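Local coordinates for protein Pgp2 (Campylobacter jejuni subsp. jejuni, PDB 6XJ6) that determines helical cell shape, binding peptidoglycan through an accessory NTF2-like domain and probably trimming it as an LD-carboxypeptidase of the YkuD family, at residues Glu57-Leu62 with Phe131-Cys136; Phe95-Thr100 with Lys146-Val151; His119-Asp124 with Ala138-Asn143. All blocks are in the same frame, centred on the assembly; numbering follows the deposited sequence.

Interaction 1: residues Glu57-Leu62 with Phe131-Cys136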
ATOM      1  N   GLU A  57      -4.974  11.566 -20.639  1.00 26.83           N
ATOM      2  CA  GLU A  57      -6.322  12.140 -20.668  1.00 26.87           C
ATOM      3  C   GLU A  57      -7.370  11.178 -20.096  1.00 24.47           C
ATOM      4  O   GLU A  57      -8.488  11.065 -20.606  1.00 26.81           O
ATOM      5  CB  GLU A  57      -6.690  12.637 -22.071  1.00 32.98           C
ATOM      6  CG  GLU A  57      -5.718  13.700 -22.592  1.00 37.57           C
ATOM      7  CD  GLU A  57      -6.047  14.196 -23.993  1.00 44.56           C
ATOM      8  OE1 GLU A  57      -7.149  13.900 -24.496  1.00 46.96           O
ATOM      9  OE2 GLU A  57      -5.191  14.885 -24.590  1.00 49.19           O
ATOM     10  N   ILE A  58      -7.007  10.479 -19.023  1.00 22.36           N
ATOM     11  CA  ILE A  58      -7.945   9.610 -18.319  1.00 21.35           C
ATOM     12  C   ILE A  58      -8.970  10.465 -17.587  1.00 21.40           C
ATOM     13  O   ILE A  58      -8.788  11.677 -17.427  1.00 22.54           O
ATOM     14  CB  ILE A  58      -7.224   8.681 -17.320  1.00 19.50           C
ATOM     15  CG1 ILE A  58      -6.763   9.483 -16.092  1.00 18.05           C
ATOM     16  CG2 ILE A  58      -6.068   7.963 -18.001  1.00 20.61           C
ATOM     17  CD1 ILE A  58      -5.962   8.691 -15.076  1.00 19.30           C
ATOM     18  N   ILE A  59     -10.037   9.832 -17.108  1.00 20.31           N
ATOM     19  CA  ILE A  59     -11.004  10.468 -16.219  1.00 21.44           C
ATOM     20  C   ILE A  59     -10.896   9.810 -14.849  1.00 20.59           C
ATOM     21  O   ILE A  59     -11.122   8.599 -14.709  1.00 20.82           O
ATOM     22  CB  ILE A  59     -12.438  10.372 -16.765  1.00 24.06           C
ATOM     23  CG1 ILE A  59     -12.544  11.047 -18.136  1.00 27.21           C
ATOM     24  CG2 ILE A  59     -13.428  11.005 -15.790  1.00 25.32           C
ATOM     25  CD1 ILE A  59     -12.192  12.526 -18.139  1.00 33.11           C
ATOM     26  N   THR A  60     -10.548  10.605 -13.845  1.00 19.58           N
ATOM     27  CA  THR A  60     -10.643  10.203 -12.449  1.00 18.58           C
ATOM     28  C   THR A  60     -11.821  10.908 -11.790  1.00 19.01           C
ATOM     29  O   THR A  60     -12.505  11.747 -12.389  1.00 22.05           O
ATOM     30  CB  THR A  60      -9.358  10.539 -11.683  1.00 17.45           C
ATOM     31  OG1 THR A  60      -9.254  11.957 -11.497  1.00 19.34           O
ATOM     32  CG2 THR A  60      -8.138  10.057 -12.440  1.00 19.56           C
ATOM     33  N   GLY A  61     -12.044  10.557 -10.531  1.00 18.49           N
ATOM     34  CA  GLY A  61     -12.950  11.295  -9.692  1.00 20.50           C
ATOM     35  C   GLY A  61     -12.330  12.607  -9.255  1.00 19.29           C
ATOM     36  O   GLY A  61     -11.285  13.045  -9.741  1.00 20.16           O
ATOM     37  N   LEU A  62     -12.987  13.231  -8.285  1.00 20.45           N
ATOM     38  CA  LEU A  62     -12.645  14.584  -7.888  1.00 21.63           C
ATOM     39  C   LEU A  62     -11.306  14.637  -7.162  1.00 19.08           C
ATOM     40  O   LEU A  62     -10.826  13.653  -6.576  1.00 17.66           O
ATOM     41  CB  LEU A  62     -13.722  15.157  -6.969  1.00 23.39           C
ATOM     42  CG  LEU A  62     -15.133  15.274  -7.555  1.00 24.44           C
ATOM     43  CD1 LEU A  62     -16.048  15.971  -6.566  1.00 22.97           C
ATOM     44  CD2 LEU A  62     -15.121  16.015  -8.880  1.00 26.40           C
ATOM     45  N   PHE A 131     -17.183  14.059 -12.094  1.00 30.34           N
ATOM     46  CA  PHE A 131     -18.275  13.877 -11.146  1.00 28.39           C
ATOM     47  C   PHE A 131     -18.995  12.543 -11.304  1.00 31.50           C
ATOM     48  O   PHE A 131     -19.614  12.074 -10.342  1.00 39.19           O
ATOM     49  CB  PHE A 131     -19.294  15.018 -11.289  1.00 33.63           C
ATOM     50  CG  PHE A 131     -18.723  16.376 -10.997  1.00 39.84           C
ATOM     51  CD1 PHE A 131     -18.659  16.845  -9.698  1.00 34.57           C
ATOM     52  CD2 PHE A 131     -18.237  17.173 -12.017  1.00 41.68           C
ATOM     53  CE1 PHE A 131     -18.124  18.086  -9.421  1.00 39.06           C
ATOM     54  CE2 PHE A 131     -17.697  18.414 -11.746  1.00 49.77           C
ATOM     55  CZ  PHE A 131     -17.641  18.871 -10.445  1.00 46.36           C
ATOM     56  N   LYS A 132     -18.908  11.907 -12.472  1.00 29.14           N
ATOM     57  CA  LYS A 132     -19.741  10.748 -12.776  1.00 27.21           C
ATOM     58  C   LYS A 132     -19.102   9.411 -12.407  1.00 25.24           C
ATOM     59  O   LYS A 132     -19.824   8.416 -12.256  1.00 29.53           O
ATOM     60  CB  LYS A 132     -20.106  10.754 -14.265  1.00 29.88           C
ATOM     61  CG  LYS A 132     -21.198  11.760 -14.586  1.00 37.62           C
ATOM     62  CD  LYS A 132     -21.184  12.206 -16.034  1.00 43.21           C
ATOM     63  CE  LYS A 132     -22.304  13.210 -16.302  1.00 58.23           C
ATOM     64  NZ  LYS A 132     -22.348  14.311 -15.287  1.00 58.07           N
ATOM     65  N   THR A 133     -17.788   9.356 -12.237  1.00 23.78           N
ATOM     66  CA  THR A 133     -17.148   8.081 -11.946  1.00 22.55           C
ATOM     67  C   THR A 133     -17.287   7.670 -10.490  1.00 20.80           C
ATOM     68  O   THR A 133     -16.930   6.536 -10.156  1.00 21.06           O
ATOM     69  CB  THR A 133     -15.654   8.110 -12.304  1.00 23.06           C
ATOM     70  OG1 THR A 133     -14.950   8.961 -11.390  1.00 24.00           O
ATOM     71  CG2 THR A 133     -15.434   8.591 -13.731  1.00 24.96           C
ATOM     72  N   ARG A 134     -17.799   8.545  -9.625  1.00 21.80           N
ATOM     73  CA  ARG A 134     -17.886   8.272  -8.189  1.00 23.47           C
ATOM     74  C   ARG A 134     -16.542   7.806  -7.629  1.00 21.03           C
ATOM     75  O   ARG A 134     -16.466   6.936  -6.761  1.00 21.86           O
ATOM     76  CB  ARG A 134     -19.016   7.292  -7.871  1.00 25.30           C
ATOM     77  CG  ARG A 134     -20.390   7.795  -8.290  1.00 29.13           C
ATOM     78  CD  ARG A 134     -21.499   6.983  -7.645  1.00 35.98           C
ATOM     79  NE  ARG A 134     -21.321   5.553  -7.877  1.00 59.17           N
ATOM     80  CZ  ARG A 134     -21.926   4.594  -7.182  1.00 67.80           C
ATOM     81  NH1 ARG A 134     -22.760   4.895  -6.193  1.00 50.22           N
ATOM     82  NH2 ARG A 134     -21.695   3.321  -7.479  1.00 72.62           N
ATOM     83  N   GLY A 135     -15.464   8.400  -8.134  1.00 19.25           N
ATOM     84  CA  GLY A 135     -14.127   8.104  -7.667  1.00 17.38           C
ATOM     85  C   GLY A 135     -13.401   7.032  -8.448  1.00 16.34           C
ATOM     86  O   GLY A 135     -12.201   6.821  -8.225  1.00 17.52           O
ATOM     87  N   CYS A 136     -14.082   6.350  -9.354  1.00 18.44           N
ATOM     88  CA  CYS A 136     -13.435   5.357 -10.190  1.00 16.21           C
ATOM     89  C   CYS A 136     -12.541   6.029 -11.229  1.00 17.37           C
ATOM     90  O   CYS A 136     -12.620   7.235 -11.482  1.00 17.74           O
ATOM     91  CB  CYS A 136     -14.491   4.507 -10.891  1.00 17.75           C
ATOM     92  SG  CYS A 136     -15.385   3.413  -9.787  1.00 18.98           S
TER

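Interaction 2: residues Phe95-Thr100 with Lys146-Val151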
ATOM      1  N   PHE A  95     -15.685  -4.366 -18.829  1.00 24.03           N
ATOM      2  CA  PHE A  95     -15.328  -5.062 -17.600  1.00 22.77           C
ATOM      3  C   PHE A  95     -14.625  -4.087 -16.670  1.00 19.63           C
ATOM      4  O   PHE A  95     -14.416  -2.926 -17.034  1.00 21.25           O
ATOM      5  CB  PHE A  95     -14.449  -6.293 -17.873  1.00 24.12           C
ATOM      6  CG  PHE A  95     -13.337  -6.062 -18.867  1.00 23.52           C
ATOM      7  CD1 PHE A  95     -13.434  -6.555 -20.157  1.00 26.65           C
ATOM      8  CD2 PHE A  95     -12.189  -5.375 -18.507  1.00 23.33           C
ATOM      9  CE1 PHE A  95     -12.416  -6.356 -21.077  1.00 24.73           C
ATOM     10  CE2 PHE A  95     -11.160  -5.177 -19.421  1.00 24.21           C
ATOM     11  CZ  PHE A  95     -11.274  -5.671 -20.708  1.00 23.35           C
ATOM     12  N   ALA A  96     -14.251  -4.548 -15.476  1.00 18.82           N
ATOM     13  CA  ALA A  96     -13.748  -3.665 -14.436  1.00 17.51           C
ATOM     14  C   ALA A  96     -12.764  -4.421 -13.558  1.00 17.65           C
ATOM     15  O   ALA A  96     -12.659  -5.650 -13.609  1.00 18.49           O
ATOM     16  CB  ALA A  96     -14.893  -3.109 -13.579  1.00 18.16           C
ATOM     17  N   PHE A  97     -12.054  -3.656 -12.732  1.00 16.56           N
ATOM     18  CA  PHE A  97     -11.078  -4.174 -11.784  1.00 16.01           C
ATOM     19  C   PHE A  97     -11.250  -3.382 -10.497  1.00 16.36           C
ATOM     20  O   PHE A  97     -11.251  -2.148 -10.525  1.00 15.42           O
ATOM     21  CB  PHE A  97      -9.645  -3.970 -12.292  1.00 16.16           C
ATOM     22  CG  PHE A  97      -9.394  -4.514 -13.673  1.00 16.15           C
ATOM     23  CD1 PHE A  97      -9.821  -3.814 -14.794  1.00 19.34           C
ATOM     24  CD2 PHE A  97      -8.720  -5.716 -13.852  1.00 17.98           C
ATOM     25  CE1 PHE A  97      -9.593  -4.302 -16.065  1.00 20.71           C
ATOM     26  CE2 PHE A  97      -8.485  -6.212 -15.128  1.00 19.71           C
ATOM     27  CZ  PHE A  97      -8.928  -5.502 -16.236  1.00 21.15           C
ATOM     28  N   ALA A  98     -11.388  -4.069  -9.373  1.00 15.99           N
ATOM     29  CA  ALA A  98     -11.671  -3.379  -8.122  1.00 16.01           C
ATOM     30  C   ALA A  98     -10.382  -3.098  -7.365  1.00 14.73           C
ATOM     31  O   ALA A  98      -9.543  -3.991  -7.209  1.00 16.50           O
ATOM     32  CB  ALA A  98     -12.620  -4.201  -7.248  1.00 16.13           C
ATOM     33  N   THR A  99     -10.221  -1.856  -6.902  1.00 13.40           N
ATOM     34  CA  THR A  99      -9.150  -1.553  -5.966  1.00 13.53           C
ATOM     35  C   THR A  99      -9.625  -1.852  -4.552  1.00 13.90           C
ATOM     36  O   THR A  99     -10.821  -1.995  -4.288  1.00 15.36           O
ATOM     37  CB  THR A  99      -8.699  -0.087  -6.027  1.00 13.81           C
ATOM     38  OG1 THR A  99      -9.607   0.739  -5.278  1.00 13.52           O
ATOM     39  CG2 THR A  99      -8.578   0.430  -7.459  1.00 15.67           C
ATOM     40  N   THR A 100      -8.668  -1.921  -3.625  1.00 14.45           N
ATOM     41  CA  THR A 100      -8.950  -2.297  -2.246  1.00 14.03           C
ATOM     42  C   THR A 100      -9.329  -1.117  -1.349  1.00 14.32           C
ATOM     43  O   THR A 100      -9.284  -1.256  -0.121  1.00 16.06           O
ATOM     44  CB  THR A 100      -7.759  -3.040  -1.651  1.00 15.40           C
ATOM     45  OG1 THR A 100      -6.573  -2.274  -1.881  1.00 15.23           O
ATOM     46  CG2 THR A 100      -7.621  -4.406  -2.297  1.00 16.47           C
ATOM     47  N   LYS A 146      -5.895  -4.124 -23.748  1.00 27.34           N
ATOM     48  CA  LYS A 146      -4.458  -4.096 -23.496  1.00 28.81           C
ATOM     49  C   LYS A 146      -4.169  -3.995 -22.006  1.00 22.89           C
ATOM     50  O   LYS A 146      -3.287  -4.690 -21.491  1.00 24.32           O
ATOM     51  CB  LYS A 146      -3.797  -2.942 -24.249  1.00 27.96           C
ATOM     52  CG  LYS A 146      -2.293  -2.841 -23.958  1.00 38.00           C
ATOM     53  CD  LYS A 146      -1.583  -1.768 -24.777  1.00 46.28           C
ATOM     54  CE  LYS A 146      -0.094  -1.729 -24.428  1.00 48.73           C
ATOM     55  NZ  LYS A 146       0.688  -0.782 -25.275  1.00 47.13           N
ATOM     56  N   PHE A 147      -4.901  -3.137 -21.293  1.00 21.73           N
ATOM     57  CA  PHE A 147      -4.740  -3.062 -19.847  1.00 19.53           C
ATOM     58  C   PHE A 147      -4.962  -4.431 -19.205  1.00 20.09           C
ATOM     59  O   PHE A 147      -4.173  -4.872 -18.358  1.00 19.39           O
ATOM     60  CB  PHE A 147      -5.709  -2.026 -19.273  1.00 21.20           C
ATOM     61  CG  PHE A 147      -5.629  -1.892 -17.784  1.00 18.51           C
ATOM     62  CD1 PHE A 147      -6.449  -2.645 -16.959  1.00 19.14           C
ATOM     63  CD2 PHE A 147      -4.719  -1.027 -17.203  1.00 17.48           C
ATOM     64  CE1 PHE A 147      -6.369  -2.539 -15.586  1.00 21.59           C
ATOM     65  CE2 PHE A 147      -4.634  -0.910 -15.836  1.00 16.52           C
ATOM     66  CZ  PHE A 147      -5.461  -1.669 -15.019  1.00 16.78           C
ATOM     67  N   ALA A 148      -6.029  -5.125 -19.610  1.00 20.62           N
ATOM     68  CA  ALA A 148      -6.338  -6.427 -19.026  1.00 21.40           C
ATOM     69  C   ALA A 148      -5.221  -7.428 -19.282  1.00 20.58           C
ATOM     70  O   ALA A 148      -4.867  -8.210 -18.393  1.00 22.07           O
ATOM     71  CB  ALA A 148      -7.659  -6.948 -19.584  1.00 22.88           C
ATOM     72  N   GLN A 149      -4.656  -7.419 -20.494  1.00 23.02           N
ATOM     73  CA  GLN A 149      -3.573  -8.337 -20.819  1.00 24.31           C
ATOM     74  C   GLN A 149      -2.344  -8.064 -19.962  1.00 26.06           C
ATOM     75  O   GLN A 149      -1.653  -8.998 -19.540  1.00 26.19           O
ATOM     76  CB  GLN A 149      -3.230  -8.215 -22.303  1.00 27.89           C
ATOM     77  CG  GLN A 149      -4.339  -8.683 -23.229  1.00 35.85           C
ATOM     78  CD  GLN A 149      -4.044  -8.389 -24.687  1.00 51.06           C
ATOM     79  OE1 GLN A 149      -3.066  -7.715 -25.013  1.00 56.70           O
ATOM     80  NE2 GLN A 149      -4.891  -8.898 -25.576  1.00 66.18           N
ATOM     81  N   VAL A 150      -2.059  -6.790 -19.681  1.00 22.12           N
ATOM     82  CA  VAL A 150      -0.850  -6.450 -18.935  1.00 23.86           C
ATOM     83  C   VAL A 150      -0.968  -6.855 -17.471  1.00 22.13           C
ATOM     84  O   VAL A 150       0.034  -7.206 -16.840  1.00 30.00           O
ATOM     85  CB  VAL A 150      -0.514  -4.953 -19.098  1.00 25.48           C
ATOM     86  CG1 VAL A 150       0.551  -4.511 -18.099  1.00 51.02           C
ATOM     87  CG2 VAL A 150      -0.056  -4.664 -20.521  1.00 26.60           C
ATOM     88  N   VAL A 151      -2.170  -6.793 -16.891  1.00 19.89           N
ATOM     89  CA  VAL A 151      -2.343  -7.106 -15.473  1.00 19.20           C
ATOM     90  C   VAL A 151      -2.745  -8.553 -15.224  1.00 20.74           C
ATOM     91  O   VAL A 151      -2.716  -8.998 -14.065  1.00 21.57           O
ATOM     92  CB  VAL A 151      -3.347  -6.155 -14.781  1.00 17.07           C
ATOM     93  CG1 VAL A 151      -2.890  -4.703 -14.906  1.00 20.27           C
ATOM     94  CG2 VAL A 151      -4.765  -6.347 -15.337  1.00 18.15           C
TER

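Interaction 3: residues His119-Asp124 with Ala138-Asn143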
ATOM      1  N   HIS A 119     -12.303   0.992 -14.742  1.00 16.53           N
ATOM      2  CA  HIS A 119     -13.268   0.439 -15.682  1.00 17.12           C
ATOM      3  C   HIS A 119     -13.255   1.289 -16.948  1.00 18.34           C
ATOM      4  O   HIS A 119     -12.344   2.095 -17.167  1.00 18.44           O
ATOM      5  CB  HIS A 119     -14.651   0.290 -15.025  1.00 17.51           C
ATOM      6  CG  HIS A 119     -15.249   1.574 -14.535  1.00 17.01           C
ATOM      7  ND1 HIS A 119     -15.582   2.613 -15.374  1.00 18.98           N
ATOM      8  CD2 HIS A 119     -15.590   1.972 -13.286  1.00 19.21           C
ATOM      9  CE1 HIS A 119     -16.104   3.600 -14.662  1.00 20.51           C
ATOM     10  NE2 HIS A 119     -16.122   3.236 -13.393  1.00 20.61           N
ATOM     11  N   GLY A 120     -14.262   1.086 -17.797  1.00 19.17           N
ATOM     12  CA  GLY A 120     -14.357   1.757 -19.063  1.00 19.88           C
ATOM     13  C   GLY A 120     -15.474   2.775 -19.110  1.00 21.13           C
ATOM     14  O   GLY A 120     -15.935   3.292 -18.082  1.00 20.67           O
ATOM     15  N   TYR A 121     -15.923   3.063 -20.327  1.00 24.88           N
ATOM     16  CA  TYR A 121     -16.937   4.063 -20.606  1.00 25.15           C
ATOM     17  C   TYR A 121     -18.260   3.396 -20.950  1.00 25.61           C
ATOM     18  O   TYR A 121     -18.278   2.265 -21.450  1.00 25.73           O
ATOM     19  CB  TYR A 121     -16.507   4.913 -21.805  1.00 25.90           C
ATOM     20  CG  TYR A 121     -15.466   5.962 -21.493  1.00 25.01           C
ATOM     21  CD1 TYR A 121     -15.768   7.312 -21.578  1.00 24.08           C
ATOM     22  CD2 TYR A 121     -14.177   5.605 -21.126  1.00 24.51           C
ATOM     23  CE1 TYR A 121     -14.822   8.277 -21.311  1.00 24.55           C
ATOM     24  CE2 TYR A 121     -13.227   6.565 -20.845  1.00 24.06           C
ATOM     25  CZ  TYR A 121     -13.555   7.901 -20.943  1.00 23.69           C
ATOM     26  OH  TYR A 121     -12.612   8.864 -20.675  1.00 24.82           O
ATOM     27  N   PRO A 122     -19.381   4.075 -20.707  1.00 26.15           N
ATOM     28  CA  PRO A 122     -20.680   3.528 -21.104  1.00 26.61           C
ATOM     29  C   PRO A 122     -20.678   3.104 -22.563  1.00 29.41           C
ATOM     30  O   PRO A 122     -20.261   3.855 -23.452  1.00 33.61           O
ATOM     31  CB  PRO A 122     -21.636   4.698 -20.862  1.00 26.97           C
ATOM     32  CG  PRO A 122     -21.003   5.465 -19.761  1.00 27.03           C
ATOM     33  CD  PRO A 122     -19.525   5.365 -20.007  1.00 26.50           C
ATOM     34  N   LEU A 123     -21.136   1.876 -22.805  1.00 30.96           N
ATOM     35  CA  LEU A 123     -21.158   1.346 -24.161  1.00 33.59           C
ATOM     36  C   LEU A 123     -22.094   2.131 -25.070  1.00 38.10           C
ATOM     37  O   LEU A 123     -21.956   2.051 -26.296  1.00 42.76           O
ATOM     38  CB  LEU A 123     -21.565  -0.126 -24.135  1.00 33.00           C
ATOM     39  CG  LEU A 123     -20.671  -1.065 -23.321  1.00 34.48           C
ATOM     40  CD1 LEU A 123     -21.245  -2.466 -23.339  1.00 36.88           C
ATOM     41  CD2 LEU A 123     -19.248  -1.081 -23.841  1.00 34.96           C
ATOM     42  N   ASP A 124     -23.028   2.894 -24.511  1.00 39.20           N
ATOM     43  CA  ASP A 124     -23.958   3.670 -25.325  1.00 42.14           C
ATOM     44  C   ASP A 124     -23.407   5.033 -25.735  1.00 42.38           C
ATOM     45  O   ASP A 124     -24.118   5.799 -26.391  1.00 44.95           O
ATOM     46  CB  ASP A 124     -25.309   3.831 -24.609  1.00 43.42           C
ATOM     47  CG  ASP A 124     -25.234   4.740 -23.398  1.00 42.65           C
ATOM     48  OD1 ASP A 124     -24.140   5.256 -23.086  1.00 40.44           O
ATOM     49  OD2 ASP A 124     -26.282   4.939 -22.749  1.00 42.94           O
ATOM     50  N   ALA A 138     -11.534   5.797 -15.192  1.00 17.62           N
ATOM     51  CA  ALA A 138     -12.067   5.309 -16.455  1.00 19.43           C
ATOM     52  C   ALA A 138     -11.004   5.390 -17.542  1.00 21.69           C
ATOM     53  O   ALA A 138     -10.387   6.442 -17.746  1.00 21.83           O
ATOM     54  CB  ALA A 138     -13.294   6.121 -16.873  1.00 23.24           C
ATOM     55  N   LEU A 139     -10.807   4.274 -18.235  1.00 19.85           N
ATOM     56  CA  LEU A 139      -9.954   4.187 -19.408  1.00 18.92           C
ATOM     57  C   LEU A 139     -10.815   3.942 -20.636  1.00 22.13           C
ATOM     58  O   LEU A 139     -11.878   3.325 -20.548  1.00 21.95           O
ATOM     59  CB  LEU A 139      -8.987   3.012 -19.259  1.00 19.77           C
ATOM     60  CG  LEU A 139      -8.036   3.096 -18.074  1.00 19.03           C
ATOM     61  CD1 LEU A 139      -7.199   1.829 -17.979  1.00 19.79           C
ATOM     62  CD2 LEU A 139      -7.137   4.313 -18.211  1.00 21.31           C
ATOM     63  N   PHE A 140     -10.351   4.420 -21.790  1.00 22.18           N
ATOM     64  CA  PHE A 140     -11.114   4.222 -23.013  1.00 24.16           C
ATOM     65  C   PHE A 140     -11.300   2.731 -23.279  1.00 24.53           C
ATOM     66  O   PHE A 140     -10.391   1.923 -23.060  1.00 23.36           O
ATOM     67  CB  PHE A 140     -10.409   4.904 -24.189  1.00 26.40           C
ATOM     68  CG  PHE A 140     -10.415   6.403 -24.101  1.00 30.38           C
ATOM     69  CD1 PHE A 140     -11.608   7.089 -23.939  1.00 45.99           C
ATOM     70  CD2 PHE A 140      -9.240   7.127 -24.177  1.00 50.56           C
ATOM     71  CE1 PHE A 140     -11.628   8.466 -23.857  1.00 54.08           C
ATOM     72  CE2 PHE A 140      -9.256   8.507 -24.093  1.00 40.10           C
ATOM     73  CZ  PHE A 140     -10.450   9.176 -23.934  1.00 53.73           C
ATOM     74  N   ASN A 141     -12.497   2.364 -23.741  1.00 27.79           N
ATOM     75  CA  ASN A 141     -12.806   0.951 -23.927  1.00 28.20           C
ATOM     76  C   ASN A 141     -11.824   0.281 -24.879  1.00 27.49           C
ATOM     77  O   ASN A 141     -11.472  -0.888 -24.683  1.00 31.40           O
ATOM     78  CB  ASN A 141     -14.243   0.786 -24.421  1.00 28.09           C
ATOM     79  CG  ASN A 141     -15.249   1.145 -23.357  1.00 27.40           C
ATOM     80  OD1 ASN A 141     -14.916   1.172 -22.173  1.00 26.29           O
ATOM     81  ND2 ASN A 141     -16.477   1.438 -23.770  1.00 29.45           N
ATOM     82  N   ASN A 142     -11.353   1.014 -25.891  0.51 28.20           N
ATOM     83  CA  ASN A 142     -10.424   0.475 -26.876  0.51 33.88           C
ATOM     84  C   ASN A 142      -9.019   0.276 -26.325  0.51 33.11           C
ATOM     85  O   ASN A 142      -8.165  -0.258 -27.043  0.51 28.67           O
ATOM     86  CB  ASN A 142     -10.363   1.399 -28.095  0.51 36.42           C
ATOM     87  CG  ASN A 142      -9.928   2.810 -27.739  0.51 30.89           C
ATOM     88  OD1 ASN A 142      -9.425   3.063 -26.646  0.51 52.49           O
ATOM     89  ND2 ASN A 142     -10.121   3.738 -28.669  0.51 44.01           N
ATOM     90  N   ASN A 143      -8.753   0.716 -25.092  1.00 29.41           N
ATOM     91  CA  ASN A 143      -7.493   0.459 -24.416  1.00 26.30           C
ATOM     92  C   ASN A 143      -7.619  -0.583 -23.318  1.00 29.30           C
ATOM     93  O   ASN A 143      -6.598  -1.000 -22.762  1.00 26.15           O
ATOM     94  CB  ASN A 143      -6.943   1.756 -23.808  1.00 22.93           C
ATOM     95  CG  ASN A 143      -6.633   2.805 -24.861  1.00 26.58           C
ATOM     96  OD1 ASN A 143      -6.293   2.480 -26.003  1.00 31.00           O
ATOM     97  ND2 ASN A 143      -6.751   4.072 -24.485  1.00 32.21           N
TER
HETATM   98  O   HOH W   1     -10.066   7.678 -20.123  1.00 22.52           O

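Interaction 1: residues Glu57-Leu62 with Phe131-Cys136
T133 takes the crowded rotamer, its OG1 lying between the backbone N and the carbonyl carbon (chi1 70°), which turns the hydroxyl to C136 O, lays its oxygen beside G61 without bonding it, and leaves CG2 anti to the carbonyl carbon, against I59. L62 and F131 both hold CG anti to the carbonyl carbon, and this brings one methyl of the leucine, CD2, over the phenyl ring. T133 OG1 gives its proton to C136 O at 2.9 Å, in the carbonyl plane and on a lone pair, and accepts a weak bond from G135 N. A small β-branched alcohol suits the spot: its oxygen ties the turn while its methyl packs on I59, with T133 CG2 3.8 Å from I59 CG2. The turn itself, T133 to C136, is type I', closed by C136 N to T133 O at 3.0 Å. R134 and G135 both have positive phi, and in the G135 conformation a CB would press on the preceding carbonyl oxygen, so glycine fits. G61 is glycine for another reason: its CA lies 4.0 Å from G135 CA, and a CB would collide there. T74 OG1 bonds both G61 N and G135 O, bridging the two backbones. At the other end L62 CD2 sits 3.9 Å from the F131 ring centroid, a CH-pi contact offset toward the rim. The T133-R134-G135-C136 sequence fits the (S/T)-x-G-C signature of YkuD L,D-transpeptidase domains, in which C136 is the predicted nucleophile.

Interaction 2: residues Phe95-Thr100 with Lys146-Val151
The short strand 97-98 passes one flank of the helix at 146-151, closest at F97 and A148, whose CA atoms are 8.9 Å apart, so long side chains must fill the gap and no hydrogen bond crosses it. F97 does most of this. Its CG is anti to the carbonyl carbon, and its ring reaches toward the helix to meet F147, V151 and A148 at once. F147, with CG anti to its own backbone N (chi1 179°), reaches back tip to tip and sets its CD1-CE1 edge on a face of F97, a T-shaped pair with ring centroids 5.1 Å apart and planes at 76°. The closest approach is F97 CE1 to F147 CD1, 3.7 Å. V151 stands one helical turn after F147, so the two side by side form a surface for the ring: F97 CE2 meets V151 CG2 at 3.7 Å, while V151 CG1 lies over a face of F147. A148 has only a methyl, small enough to leave room for two aromatics. Its CB sits at the F97 rim, in the ring plane, 3.9 Å from F97 CZ, and is also 3.9 Å from F95 CE2. F95 adopts the crowded rotamer (chi1 44°) to reach it. In the fold, strand 97-98 is an outer strand of a three-stranded sheet beside strand 117-119, and F147 continues the hydrophobic layer onto I118, onto L39 and V41 of strand 38-45, and edge-to-face with F53 of strand 48-56.

Interaction 3: residues His119-Asp124 with Ala138-Asn143
Beside the parallel bridge of H119 with A138 in the three-stranded sheet of the YkuD domain, just ahead of helix 141-151, whose first residues belong to segment 138-143, the N141 amide and the F140 ring are set against Y121. With CG anti to the carbonyl carbon (chi1 -69°), the amide end of N141 reaches the Y121 backbone, so that OD1 accepts Y121 N at 2.8 Å and ND2 donates to Y121 O at 3.1 Å. Both bonds are fairly straight at the hydrogen, yet each donor stands above the acceptor's carbonyl plane. An asparagine suits this, since one amide offers an acceptor and a donor to the same residue. G120 must be bare because a CB would run into N141 OD1. The rings of Y121 and F140 lie alongside each other and point the same way, with planes at 22° and centroids 5.0 Å apart, so slid that they barely overlap; Y121 CE2 touches F140 CD1 at 3.5 Å. The Y121 ring turns one edge to L139 O, and its OH is held by a water that donates to A138 O and lies over the centre of an F140 face. At the bridge, L139 N bonds H119 O at 2.9 Å, nearly along the C=O axis. H119, a predicted proton donor/acceptor, has its imidazole fixed by its own neighbour: ND1 donates to G120 O at 2.8 Å, almost in the ring plane and on a carbonyl lone pair.

All three contacts lie in the L,D-transpeptidase catalytic domain. Centres are 12 Å apart from interaction 3 to either of the others and 16 Å between interactions 1 and 2, which do not touch. Along the chain, interaction 3 is nested within the loop closed by interaction 2, while interaction 1 crosses both. Interactions 2 and 3 share helix 141-151 and meet where A96 packs on H119 and F147 on L139. Interactions 1 and 3 join through a probable hydrogen bond between I59 O and A138 N, and place C136 beside H119. These two hold the predicted catalytic residues; interaction 2 lies behind H119, the F97 side chain being about 6 Å from that of H119.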